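PDB 1Z6N: hypothetical protein PA1234 from Pseudomonas aeruginosa, which is of unknown function but belongs to the thioredoxin family, binds magnesium and may act in thiol-disulphide redox chemistry. Local coordinates for residues 59-64 with 109-114; 55-60 with 119-124. All blocks are in the same frame, centred on the assembly; numbering follows the deposited sequence.

How the interactions relate
Both contacts start from strand 56-61. Going from the N terminus, the chain passes residues 55-60 and then 59-64, which share L59 and V60. It then runs through helix 67-82, strand 86-91 and helix 93-99 before it returns as 109-114. Interaction 1 closes this loop by pairing strand 56-61 with strand 113-117. The chain goes on along strand 113-117 into 119-124, the hairpin turn and the start of strand 123-128, where interaction 2 closes a slightly longer loop that contains the first. The contacts nest and do not cross. Interaction 1 ties the central strands together near the cis-proline. Interaction 2 ties the hairpin turn to the start of strand 56-61. V114 packs on L58 between them.

Interaction 1: residues 59-64 with 109-114; sequences LVAGEM and IAIPLV
The peptide carbonyl of A61 is the flat group at the centre of this contact, with I111 CG2 over one face, near O; P112 CB lies beyond O, tilted to the other side of the plane. I111 CG2 is 3.4 Å from A61 O. At the edge, near the carbonyl plane, A61 O takes the backbone N-H of L113 at 3.0 Å. P112 CA also approaches A61 O near that plane, as a CA-H...O contact of 3.3 Å. The carbonyl of L113 answers. It receives A61 N in its own plane at 2.8 Å, with a nearly straight bond (160° at the hydrogen). V60 CA adds a CA-H...O contact to the same L113 O. A61 and L113 are thus an antiparallel hydrogen-bonded pair, and V60 and V114 are the non-hydrogen-bonded pair next to it. On the V60 face the two valines lie side by side and point the same way, CG2 against CG2 at 4.1 Å. L73 of helix 67-82 also covers V60. On the other face A61 CB meets L113 CB at 4.2 Å.

Past the strand ends, I111 carries the contact. Its CG1 sits between the backbone N and the carbonyl carbon (chi1 53°). CD1 is anti to CA (chi2 170°) and crosses E63, 3.7 Å from E63 CG. The carboxylate of E63 is held elsewhere, OE2 by W65 NE1 and OE1 by K93 N. The peptide bond between I111 and P112 is cis. I111 touches C66 and C69, and P112 touches C69, in a CxxC sequence at the start of helix 67-82. A cis-proline facing a CxxC helix start, just before an antiparallel strand, is the signature of the thioredoxin fold, and here it is consistent with a redox-type site.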
ATOM      1  N   LEU A  59      -2.515   7.510   0.614  1.00  7.04           N
ATOM      2  CA  LEU A  59      -2.467   8.040  -0.751  1.00  7.52           C
ATOM      3  C   LEU A  59      -1.425   7.240  -1.511  1.00  7.36           C
ATOM      4  O   LEU A  59      -0.229   7.278  -1.202  1.00  7.46           O
ATOM      5  CB  LEU A  59      -2.111   9.529  -0.766  1.00  7.09           C
ATOM      6  CG  LEU A  59      -1.941  10.155  -2.155  1.00  8.07           C
ATOM      7  CD1 LEU A  59      -3.223  10.016  -3.010  1.00  7.99           C
ATOM      8  CD2 LEU A  59      -1.560  11.616  -2.003  1.00  9.57           C
ATOM      9  N   VAL A  60      -1.894   6.501  -2.511  1.00  7.69           N
ATOM     10  CA  VAL A  60      -1.037   5.548  -3.194  1.00  8.13           C
ATOM     11  C   VAL A  60      -0.843   5.907  -4.653  1.00  8.36           C
ATOM     12  O   VAL A  60      -1.801   6.247  -5.320  1.00  8.64           O
ATOM     13  CB  VAL A  60      -1.684   4.139  -3.166  1.00  8.06           C
ATOM     14  CG1 VAL A  60      -0.817   3.119  -3.902  1.00  9.72           C
ATOM     15  CG2 VAL A  60      -1.927   3.678  -1.728  1.00  8.41           C
ATOM     16  N   ALA A  61       0.395   5.848  -5.142  1.00  7.67           N
ATOM     17  CA  ALA A  61       0.615   5.887  -6.591  1.00  7.61           C
ATOM     18  C   ALA A  61       0.941   4.462  -7.030  1.00  8.06           C
ATOM     19  O   ALA A  61       1.869   3.829  -6.516  1.00  7.75           O
ATOM     20  CB  ALA A  61       1.758   6.821  -6.948  1.00  7.66           C
ATOM     21  N   GLY A  62       0.146   3.945  -7.965  1.00  7.59           N
ATOM     22  CA  GLY A  62       0.298   2.555  -8.365  1.00  8.67           C
ATOM     23  C   GLY A  62      -0.349   2.288  -9.704  1.00  8.44           C
ATOM     24  O   GLY A  62      -1.085   3.127 -10.231  1.00 10.30           O
ATOM     25  N   GLU A  63      -0.049   1.109 -10.248  1.00  8.12           N
ATOM     26  CA  GLU A  63      -0.535   0.705 -11.572  1.00  8.27           C
ATOM     27  C   GLU A  63      -0.785  -0.800 -11.545  1.00  8.05           C
ATOM     28  O   GLU A  63      -0.002  -1.563 -10.966  1.00  7.06           O
ATOM     29  CB  GLU A  63       0.512   0.983 -12.645  1.00  9.34           C
ATOM     30  CG  GLU A  63       0.958   2.457 -12.754  1.00 10.07           C
ATOM     31  CD  GLU A  63       0.245   3.279 -13.832  1.00  9.50           C
ATOM     32  OE1 GLU A  63       0.145   4.509 -13.651  1.00  9.45           O
ATOM     33  OE2 GLU A  63      -0.142   2.716 -14.870  1.00  8.87           O
ATOM     34  N   MET A  64      -1.852  -1.229 -12.214  1.00  7.74           N
ATOM     35  CA  MET A  64      -2.211  -2.648 -12.175  1.00  7.89           C
ATOM     36  C   MET A  64      -1.251  -3.596 -12.893  1.00  8.25           C
ATOM     37  O   MET A  64      -1.297  -4.808 -12.658  1.00  7.92           O
ATOM     38  CB  MET A  64      -3.650  -2.870 -12.667  1.00  7.56           C
ATOM     39  CG  MET A  64      -4.688  -2.688 -11.585  1.00  8.42           C
ATOM     40  SD  MET A  64      -4.679  -3.997 -10.263  1.00  2.00           S
ATOM     41  CE  MET A  64      -5.381  -5.394 -11.268  1.00 10.57           C
ATOM     42  N   ILE A 109       9.818   7.924  -9.448  1.00 10.53           N
ATOM     43  CA  ILE A 109       8.734   7.277  -8.718  1.00 10.04           C
ATOM     44  C   ILE A 109       8.779   5.771  -8.925  1.00 10.07           C
ATOM     45  O   ILE A 109       8.478   5.280 -10.011  1.00 12.66           O
ATOM     46  CB  ILE A 109       7.344   7.805  -9.148  1.00 10.20           C
ATOM     47  CG1 ILE A 109       7.249   9.325  -8.928  1.00  9.91           C
ATOM     48  CG2 ILE A 109       6.257   7.061  -8.385  1.00 10.01           C
ATOM     49  CD1 ILE A 109       7.282   9.788  -7.425  1.00 11.27           C
ATOM     50  N   ALA A 110       9.155   5.048  -7.875  1.00  9.48           N
ATOM     51  CA  ALA A 110       9.085   3.589  -7.858  1.00  8.77           C
ATOM     52  C   ALA A 110       7.748   3.247  -7.227  1.00  9.76           C
ATOM     53  O   ALA A 110       7.381   3.814  -6.188  1.00 11.25           O
ATOM     54  CB  ALA A 110      10.238   3.020  -7.034  1.00  8.97           C
ATOM     55  N   ILE A 111       7.010   2.351  -7.869  1.00  8.92           N
ATOM     56  CA  ILE A 111       5.661   2.043  -7.409  1.00  8.32           C
ATOM     57  C   ILE A 111       5.585   0.631  -6.800  1.00  8.09           C
ATOM     58  O   ILE A 111       6.349  -0.260  -7.205  1.00  8.61           O
ATOM     59  CB  ILE A 111       4.597   2.233  -8.532  1.00  8.44           C
ATOM     60  CG1 ILE A 111       4.994   1.446  -9.783  1.00  9.12           C
ATOM     61  CG2 ILE A 111       4.385   3.740  -8.822  1.00  9.89           C
ATOM     62  CD1 ILE A 111       3.913   1.374 -10.821  1.00  9.60           C
ATOM     63  N   PRO A 112       4.667   0.418  -5.841  1.00  7.89           N
ATOM     64  CA  PRO A 112       3.731   1.413  -5.302  1.00  7.95           C
ATOM     65  C   PRO A 112       4.420   2.374  -4.350  1.00  7.51           C
ATOM     66  O   PRO A 112       5.272   1.960  -3.554  1.00  8.12           O
ATOM     67  CB  PRO A 112       2.746   0.558  -4.504  1.00  8.19           C
ATOM     68  CG  PRO A 112       3.529  -0.631  -4.087  1.00  7.74           C
ATOM     69  CD  PRO A 112       4.460  -0.913  -5.234  1.00  8.70           C
ATOM     70  N   LEU A 113       4.045   3.643  -4.444  1.00  7.75           N
ATOM     71  CA  LEU A 113       4.449   4.644  -3.479  1.00  8.17           C
ATOM     72  C   LEU A 113       3.242   4.877  -2.578  1.00  8.46           C
ATOM     73  O   LEU A 113       2.183   5.277  -3.066  1.00  9.08           O
ATOM     74  CB  LEU A 113       4.846   5.938  -4.206  1.00  8.51           C
ATOM     75  CG  LEU A 113       5.069   7.180  -3.335  1.00 10.05           C
ATOM     76  CD1 LEU A 113       6.248   6.953  -2.387  1.00  9.70           C
ATOM     77  CD2 LEU A 113       5.303   8.431  -4.206  1.00 11.53           C
ATOM     78  N   VAL A 114       3.403   4.611  -1.283  1.00  8.06           N
ATOM     79  CA  VAL A 114       2.307   4.709  -0.347  1.00  7.93           C
ATOM     80  C   VAL A 114       2.630   5.791   0.680  1.00  8.26           C
ATOM     81  O   VAL A 114       3.564   5.646   1.468  1.00  8.65           O
ATOM     82  CB  VAL A 114       2.052   3.366   0.374  1.00  8.90           C
ATOM     83  CG1 VAL A 114       0.896   3.492   1.340  1.00  9.28           C
ATOM     84  CG2 VAL A 114       1.758   2.239  -0.645  1.00  8.27           C
TER

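Interaction 2: residues 55-60 with 119-124; sequences RYRLLV and EEFNLL
The five-residue loop (118-122) of the hairpin between strands 113-117 and 123-128 folds back beside the start of strand 56-61, and R57 clasps it. The R57 guanidinium lies flat on the ring of F121, with centres 4.1 Å apart and planes at 12°. CD of R57 also presses on the ring rim, 3.3 Å from F121 CE1. R57 is extended from CG to NE, which carries the guanidinium across to the turn. NH1 gives a hydrogen bond to E119 O at 2.9 Å. The acceptor lies in the guanidinium plane, but NH1 stands above the carbonyl plane. Face and edge of one group are thus both used, which fixes its rotation.

A water bridges the backbones, donating to R55 O and accepting from E119 N. The aliphatic part of R55 crosses the E119 side chain, CD 3.4 Å from OE2. L124 CD1 meets the Y56 ring at its edge, 3.7 Å from CE1. Within the turn, D118 OD1 accepts N122 N. F8 and A5 of helix 4-10 touch R57 and F121 respectively. The arrangement is an arginine-aromatic stack pinning the beta-hairpin turn of a thioredoxin-type sheet.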
ATOM      1  N   ARG A  55      -8.596   7.866  12.194  1.00 15.92           N
ATOM      2  CA  ARG A  55      -8.634   7.637  10.746  1.00 15.18           C
ATOM      3  C   ARG A  55      -7.302   7.970  10.078  1.00 13.84           C
ATOM      4  O   ARG A  55      -6.657   8.981  10.399  1.00 13.88           O
ATOM      5  CB  ARG A  55      -9.775   8.420  10.093  1.00 15.61           C
ATOM      6  CG  ARG A  55     -11.150   8.131  10.711  1.00 18.86           C
ATOM      7  CD  ARG A  55     -12.274   8.730   9.890  1.00 23.24           C
ATOM      8  NE  ARG A  55     -12.901   7.720   9.042  1.00 28.56           N
ATOM      9  CZ  ARG A  55     -14.033   7.078   9.335  1.00 29.84           C
ATOM     10  NH1 ARG A  55     -14.692   7.343  10.459  1.00 31.53           N
ATOM     11  NH2 ARG A  55     -14.510   6.169   8.490  1.00 30.70           N
ATOM     12  N   TYR A  56      -6.889   7.097   9.166  1.00 12.25           N
ATOM     13  CA  TYR A  56      -5.653   7.285   8.412  1.00 11.33           C
ATOM     14  C   TYR A  56      -5.950   7.076   6.954  1.00 10.94           C
ATOM     15  O   TYR A  56      -6.790   6.255   6.591  1.00 11.09           O
ATOM     16  CB  TYR A  56      -4.566   6.315   8.881  1.00 11.42           C
ATOM     17  CG  TYR A  56      -4.172   6.611  10.299  1.00 10.89           C
ATOM     18  CD1 TYR A  56      -3.139   7.499  10.587  1.00 10.60           C
ATOM     19  CD2 TYR A  56      -4.879   6.041  11.362  1.00 10.44           C
ATOM     20  CE1 TYR A  56      -2.805   7.798  11.903  1.00  9.63           C
ATOM     21  CE2 TYR A  56      -4.554   6.331  12.682  1.00  9.93           C
ATOM     22  CZ  TYR A  56      -3.514   7.206  12.946  1.00 10.19           C
ATOM     23  OH  TYR A  56      -3.184   7.514  14.256  1.00 10.21           O
ATOM     24  N   ARG A  57      -5.253   7.835   6.122  1.00 10.00           N
ATOM     25  CA  ARG A  57      -5.455   7.777   4.683  1.00 10.84           C
ATOM     26  C   ARG A  57      -4.159   7.355   4.013  1.00 10.26           C
ATOM     27  O   ARG A  57      -3.097   7.910   4.306  1.00 10.98           O
ATOM     28  CB  ARG A  57      -5.898   9.143   4.173  1.00 11.48           C
ATOM     29  CG  ARG A  57      -7.285   9.517   4.669  1.00 15.10           C
ATOM     30  CD  ARG A  57      -7.736  10.807   4.041  1.00 21.06           C
ATOM     31  NE  ARG A  57      -8.991  11.294   4.605  1.00 25.37           N
ATOM     32  CZ  ARG A  57      -9.072  12.117   5.646  1.00 26.95           C
ATOM     33  NH1 ARG A  57      -7.970  12.545   6.248  1.00 28.48           N
ATOM     34  NH2 ARG A  57     -10.256  12.516   6.083  1.00 27.88           N
ATOM     35  N   LEU A  58      -4.244   6.368   3.120  1.00  8.58           N
ATOM     36  CA  LEU A  58      -3.091   5.923   2.357  1.00  8.12           C
ATOM     37  C   LEU A  58      -3.277   6.465   0.941  1.00  7.82           C
ATOM     38  O   LEU A  58      -4.140   5.985   0.201  1.00  8.08           O
ATOM     39  CB  LEU A  58      -3.001   4.387   2.355  1.00  8.28           C
ATOM     40  CG  LEU A  58      -2.948   3.678   3.717  1.00  9.99           C
ATOM     41  CD1 LEU A  58      -2.719   2.168   3.582  1.00 10.10           C
ATOM     42  CD2 LEU A  58      -1.895   4.295   4.623  1.00 10.58           C
ATOM     43  N   LEU A  59      -2.515   7.510   0.614  1.00  7.04           N
ATOM     44  CA  LEU A  59      -2.467   8.040  -0.751  1.00  7.52           C
ATOM     45  C   LEU A  59      -1.425   7.240  -1.511  1.00  7.36           C
ATOM     46  O   LEU A  59      -0.229   7.278  -1.202  1.00  7.46           O
ATOM     47  CB  LEU A  59      -2.111   9.529  -0.766  1.00  7.09           C
ATOM     48  CG  LEU A  59      -1.941  10.155  -2.155  1.00  8.07           C
ATOM     49  CD1 LEU A  59      -3.223  10.016  -3.010  1.00  7.99           C
ATOM     50  CD2 LEU A  59      -1.560  11.616  -2.003  1.00  9.57           C
ATOM     51  N   VAL A  60      -1.894   6.501  -2.511  1.00  7.69           N
ATOM     52  CA  VAL A  60      -1.037   5.548  -3.194  1.00  8.13           C
ATOM     53  C   VAL A  60      -0.843   5.907  -4.653  1.00  8.36           C
ATOM     54  O   VAL A  60      -1.801   6.247  -5.320  1.00  8.64           O
ATOM     55  CB  VAL A  60      -1.684   4.139  -3.166  1.00  8.06           C
ATOM     56  CG1 VAL A  60      -0.817   3.119  -3.902  1.00  9.72           C
ATOM     57  CG2 VAL A  60      -1.927   3.678  -1.728  1.00  8.41           C
ATOM     58  N   GLU A 119      -5.661  12.108   9.830  1.00 15.11           N
ATOM     59  CA  GLU A 119      -6.951  12.682   9.466  1.00 17.98           C
ATOM     60  C   GLU A 119      -6.865  14.151   9.012  1.00 17.93           C
ATOM     61  O   GLU A 119      -7.733  14.613   8.277  1.00 19.43           O
ATOM     62  CB  GLU A 119      -7.998  12.488  10.570  1.00 17.75           C
ATOM     63  CG  GLU A 119      -9.419  12.360   9.996  1.00 20.15           C
ATOM     64  CD  GLU A 119     -10.493  12.149  11.053  1.00 20.55           C
ATOM     65  OE1 GLU A 119     -10.165  12.096  12.259  1.00 24.06           O
ATOM     66  OE2 GLU A 119     -11.679  12.035  10.666  1.00 25.25           O
ATOM     67  N   GLU A 120      -5.806  14.857   9.413  1.00 18.30           N
ATOM     68  CA  GLU A 120      -5.568  16.241   8.963  1.00 18.04           C
ATOM     69  C   GLU A 120      -4.709  16.309   7.690  1.00 17.10           C
ATOM     70  O   GLU A 120      -4.250  17.395   7.300  1.00 16.93           O
ATOM     71  CB  GLU A 120      -4.907  17.073  10.071  1.00 18.80           C
ATOM     72  CG  GLU A 120      -5.421  16.806  11.478  1.00 22.57           C
ATOM     73  CD  GLU A 120      -6.843  17.281  11.699  1.00 26.71           C
ATOM     74  OE1 GLU A 120      -7.116  17.798  12.804  1.00 29.02           O
ATOM     75  OE2 GLU A 120      -7.687  17.135  10.780  1.00 29.25           O
ATOM     76  N   PHE A 121      -4.478  15.155   7.064  1.00 15.44           N
ATOM     77  CA  PHE A 121      -3.599  15.048   5.889  1.00 14.97           C
ATOM     78  C   PHE A 121      -2.147  15.447   6.163  1.00 14.09           C
ATOM     79  O   PHE A 121      -1.451  15.892   5.256  1.00 13.96           O
ATOM     80  CB  PHE A 121      -4.155  15.823   4.687  1.00 15.57           C
ATOM     81  CG  PHE A 121      -5.412  15.246   4.144  1.00 16.72           C
ATOM     82  CD1 PHE A 121      -5.370  14.179   3.256  1.00 17.47           C
ATOM     83  CD2 PHE A 121      -6.649  15.752   4.541  1.00 18.99           C
ATOM     84  CE1 PHE A 121      -6.536  13.633   2.755  1.00 18.09           C
ATOM     85  CE2 PHE A 121      -7.825  15.212   4.044  1.00 20.01           C
ATOM     86  CZ  PHE A 121      -7.770  14.154   3.149  1.00 17.72           C
ATOM     87  N   ASN A 122      -1.699  15.299   7.411  1.00 12.74           N
ATOM     88  CA  ASN A 122      -0.276  15.396   7.718  1.00 11.98           C
ATOM     89  C   ASN A 122       0.390  14.121   7.243  1.00 11.22           C
ATOM     90  O   ASN A 122      -0.142  13.030   7.455  1.00 11.09           O
ATOM     91  CB  ASN A 122      -0.004  15.547   9.223  1.00 12.03           C
ATOM     92  CG  ASN A 122      -0.666  16.760   9.827  1.00 13.96           C
ATOM     93  OD1 ASN A 122      -1.378  16.642  10.820  1.00 16.99           O
ATOM     94  ND2 ASN A 122      -0.416  17.930   9.259  1.00 15.30           N
ATOM     95  N   LEU A 123       1.538  14.266   6.590  1.00  9.74           N
ATOM     96  CA  LEU A 123       2.314  13.135   6.105  1.00  9.40           C
ATOM     97  C   LEU A 123       3.125  12.508   7.235  1.00  9.17           C
ATOM     98  O   LEU A 123       4.017  13.152   7.817  1.00  9.14           O
ATOM     99  CB  LEU A 123       3.240  13.590   4.977  1.00  9.20           C
ATOM    100  CG  LEU A 123       4.173  12.550   4.358  1.00 10.44           C
ATOM    101  CD1 LEU A 123       3.378  11.434   3.712  1.00 10.70           C
ATOM    102  CD2 LEU A 123       5.079  13.218   3.330  1.00 10.76           C
ATOM    103  N   LEU A 124       2.822  11.254   7.546  1.00  8.57           N
ATOM    104  CA  LEU A 124       3.462  10.563   8.662  1.00  8.48           C
ATOM    105  C   LEU A 124       4.654   9.721   8.233  1.00  8.64           C
ATOM    106  O   LEU A 124       5.567   9.477   9.035  1.00  9.23           O
ATOM    107  CB  LEU A 124       2.440   9.673   9.385  1.00  8.79           C
ATOM    108  CG  LEU A 124       1.125  10.326   9.833  1.00 10.14           C
ATOM    109  CD1 LEU A 124       0.239   9.310  10.547  1.00 12.19           C
ATOM    110  CD2 LEU A 124       1.363  11.532  10.723  1.00 11.55           C
TER
HETATM  111  O   HOH W   1      -5.565  10.681  12.361  1.00 16.45           O